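Local structure of cellulase (Bacteroides salanitronis, 6WQY) at residues A358-A363 against E373-M378. The protein probably hydrolyses internal beta-1,4-glucosidic links of cellulose as a broad-specificity endoglucanase, this chain holding the glycoside hydrolase family 5 catalytic domain. Numbering follows the deposited sequence.
Sequences ALFNHA and EVIDVM
At Leu359, chi1 (-56°) sets CG anti to the carbonyl carbon and an extended chi2 carries CD1 on toward the side chains of helix 371-383, while at Met378 a bend about chi3 (-64°) turns the terminal methyl back to meet it. The two tips face each other, Leu359 CD1 lying 4.1 Å from Met378 CE. The side chains of Leu359 and Ile375 slide past each other in opposite directions, which brings Leu359 CD1 to 4.2 Å from Ile375 CG1. The other branch turns to the preceding residue of the helix, where Leu359 CD2 sits 4.0 Å from Val374 CG1 and the two side chains cross at about a right angle. One leucine thus touches three helical residues, showing how a branched side chain shares its contacts between its two methyls. Beside it, the ring of Phe360 receives Ile375 CD1 obliquely, at 3.6 Å from CZ. An alanine in place of Leu359 would probably open a gap facing Val374 and Met378 and deprive Ile375 of one of its apolar neighbours. All five residues are buried, and the contact is wholly apolar. It packs the last helix of the TIM barrel against the loop that follows strand 342-346: Tyr344 of that strand touches both Leu359 and Met378, helix 318-337 covers Val374 through Leu328, and helix 61-70 covers Phe360 through Leu63 and Leu67.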
loop_
_atom_site.group_PDB
_atom_site.type_symbol
_atom_site.label_atom_id
_atom_site.label_comp_id
_atom_site.label_asym_id
_atom_site.label_seq_id
_atom_site.Cartn_x
_atom_site.Cartn_y
_atom_site.Cartn_z
ATOM N N ALA A 358 7.182 -5.707 13.318
ATOM C CA ALA A 358 8.438 -5.971 12.630
ATOM C C ALA A 358 8.662 -7.458 12.388
ATOM O O ALA A 358 8.545 -8.278 13.312
ATOM C CB ALA A 358 9.597 -5.434 13.475
ATOM N N LEU A 359 9.051 -7.789 11.170
ATOM C CA LEU A 359 9.569 -9.105 10.809
ATOM C C LEU A 359 11.065 -9.077 10.550
ATOM O O LEU A 359 11.742 -10.082 10.803
ATOM C CB LEU A 359 8.859 -9.643 9.565
ATOM C CG LEU A 359 7.339 -9.740 9.657
ATOM C CD1 LEU A 359 6.761 -10.242 8.327
ATOM C CD2 LEU A 359 6.881 -10.618 10.799
ATOM N N PHE A 360 11.589 -7.950 10.056
ATOM C CA PHE A 360 13.003 -7.796 9.775
ATOM C C PHE A 360 13.514 -6.503 10.398
ATOM O O PHE A 360 12.789 -5.497 10.456
ATOM C CB PHE A 360 13.277 -7.649 8.264
ATOM C CG PHE A 360 12.827 -8.813 7.438
ATOM C CD1 PHE A 360 11.529 -8.877 6.971
ATOM C CD2 PHE A 360 13.696 -9.831 7.119
ATOM C CE1 PHE A 360 11.099 -9.948 6.214
ATOM C CE2 PHE A 360 13.276 -10.906 6.353
ATOM C CZ PHE A 360 11.974 -10.956 5.898
ATOM N N ASN A 361 14.777 -6.508 10.813
ATOM C CA ASN A 361 15.480 -5.249 11.031
ATOM C C ASN A 361 15.663 -4.579 9.667
ATOM O O ASN A 361 16.186 -5.194 8.730
ATOM C CB ASN A 361 16.823 -5.514 11.713
ATOM C CG ASN A 361 17.561 -4.239 12.047
ATOM O OD1 ASN A 361 18.000 -3.521 11.147
ATOM N ND2 ASN A 361 17.702 -3.945 13.325
ATOM N N HIS A 362 15.199 -3.323 9.533
ATOM C CA HIS A 362 15.158 -2.671 8.236
ATOM C C HIS A 362 16.535 -2.287 7.709
ATOM O O HIS A 362 16.651 -1.941 6.529
ATOM C CB HIS A 362 14.272 -1.425 8.286
ATOM C CG HIS A 362 12.809 -1.712 8.410
ATOM N ND1 HIS A 362 11.869 -0.732 8.161
ATOM C CD2 HIS A 362 12.111 -2.827 8.742
ATOM C CE1 HIS A 362 10.657 -1.224 8.341
ATOM N NE2 HIS A 362 10.774 -2.494 8.694
ATOM N N ALA A 363 17.567 -2.341 8.544
ATOM C CA ALA A 363 18.916 -2.020 8.114
ATOM C C ALA A 363 19.800 -3.244 7.940
ATOM O O ALA A 363 20.595 -3.299 6.993
ATOM C CB ALA A 363 19.577 -1.068 9.118
ATOM N N GLU A 373 8.338 -18.126 10.982
ATOM C CA GLU A 373 7.074 -18.849 11.046
ATOM C C GLU A 373 5.936 -18.008 10.484
ATOM O O GLU A 373 5.023 -18.544 9.834
ATOM C CB GLU A 373 6.799 -19.249 12.493
ATOM C CG GLU A 373 7.661 -20.407 13.005
ATOM C CD GLU A 373 9.146 -20.089 13.175
ATOM O OE1 GLU A 373 9.489 -18.937 13.508
ATOM O OE2 GLU A 373 9.978 -21.004 12.987
ATOM N N VAL A 374 5.972 -16.700 10.732
ATOM C CA VAL A 374 4.965 -15.800 10.190
ATOM C C VAL A 374 5.048 -15.755 8.668
ATOM O O VAL A 374 4.035 -15.851 7.961
ATOM C CB VAL A 374 5.137 -14.401 10.800
ATOM C CG1 VAL A 374 4.169 -13.419 10.147
ATOM C CG2 VAL A 374 4.913 -14.439 12.304
ATOM N N ILE A 375 6.260 -15.579 8.141
ATOM C CA ILE A 375 6.471 -15.547 6.701
ATOM C C ILE A 375 6.004 -16.846 6.066
ATOM O O ILE A 375 5.348 -16.840 5.020
ATOM C CB ILE A 375 7.953 -15.242 6.411
ATOM C CG1 ILE A 375 8.298 -13.828 6.886
ATOM C CG2 ILE A 375 8.255 -15.423 4.944
ATOM C CD1 ILE A 375 9.779 -13.556 7.042
ATOM N N ASP A 376 6.304 -17.976 6.710
ATOM C CA ASP A 376 5.919 -19.263 6.144
ATOM C C ASP A 376 4.414 -19.395 5.994
ATOM O O ASP A 376 3.945 -19.935 4.997
ATOM C CB ASP A 376 6.476 -20.396 7.008
ATOM C CG ASP A 376 7.975 -20.574 6.844
ATOM O OD1 ASP A 376 8.558 -19.984 5.904
ATOM O OD2 ASP A 376 8.571 -21.312 7.658
ATOM N N VAL A 377 3.632 -18.923 6.971
ATOM C CA VAL A 377 2.180 -19.078 6.840
ATOM C C VAL A 377 1.610 -18.143 5.776
ATOM O O VAL A 377 0.642 -18.489 5.099
ATOM C CB VAL A 377 1.417 -18.968 8.178
ATOM C CG1 VAL A 377 1.936 -19.981 9.190
ATOM C CG2 VAL A 377 1.457 -17.561 8.730
ATOM N N MET A 378 2.198 -16.953 5.620
ATOM C CA MET A 378 1.734 -16.044 4.573
ATOM C C MET A 378 2.072 -16.595 3.196
ATOM O O MET A 378 1.241 -16.558 2.283
ATOM C CB MET A 378 2.323 -14.638 4.777
ATOM C CG MET A 378 1.846 -13.982 6.061
ATOM S SD MET A 378 2.085 -12.203 6.159
ATOM C CE MET A 378 3.876 -12.101 6.120
#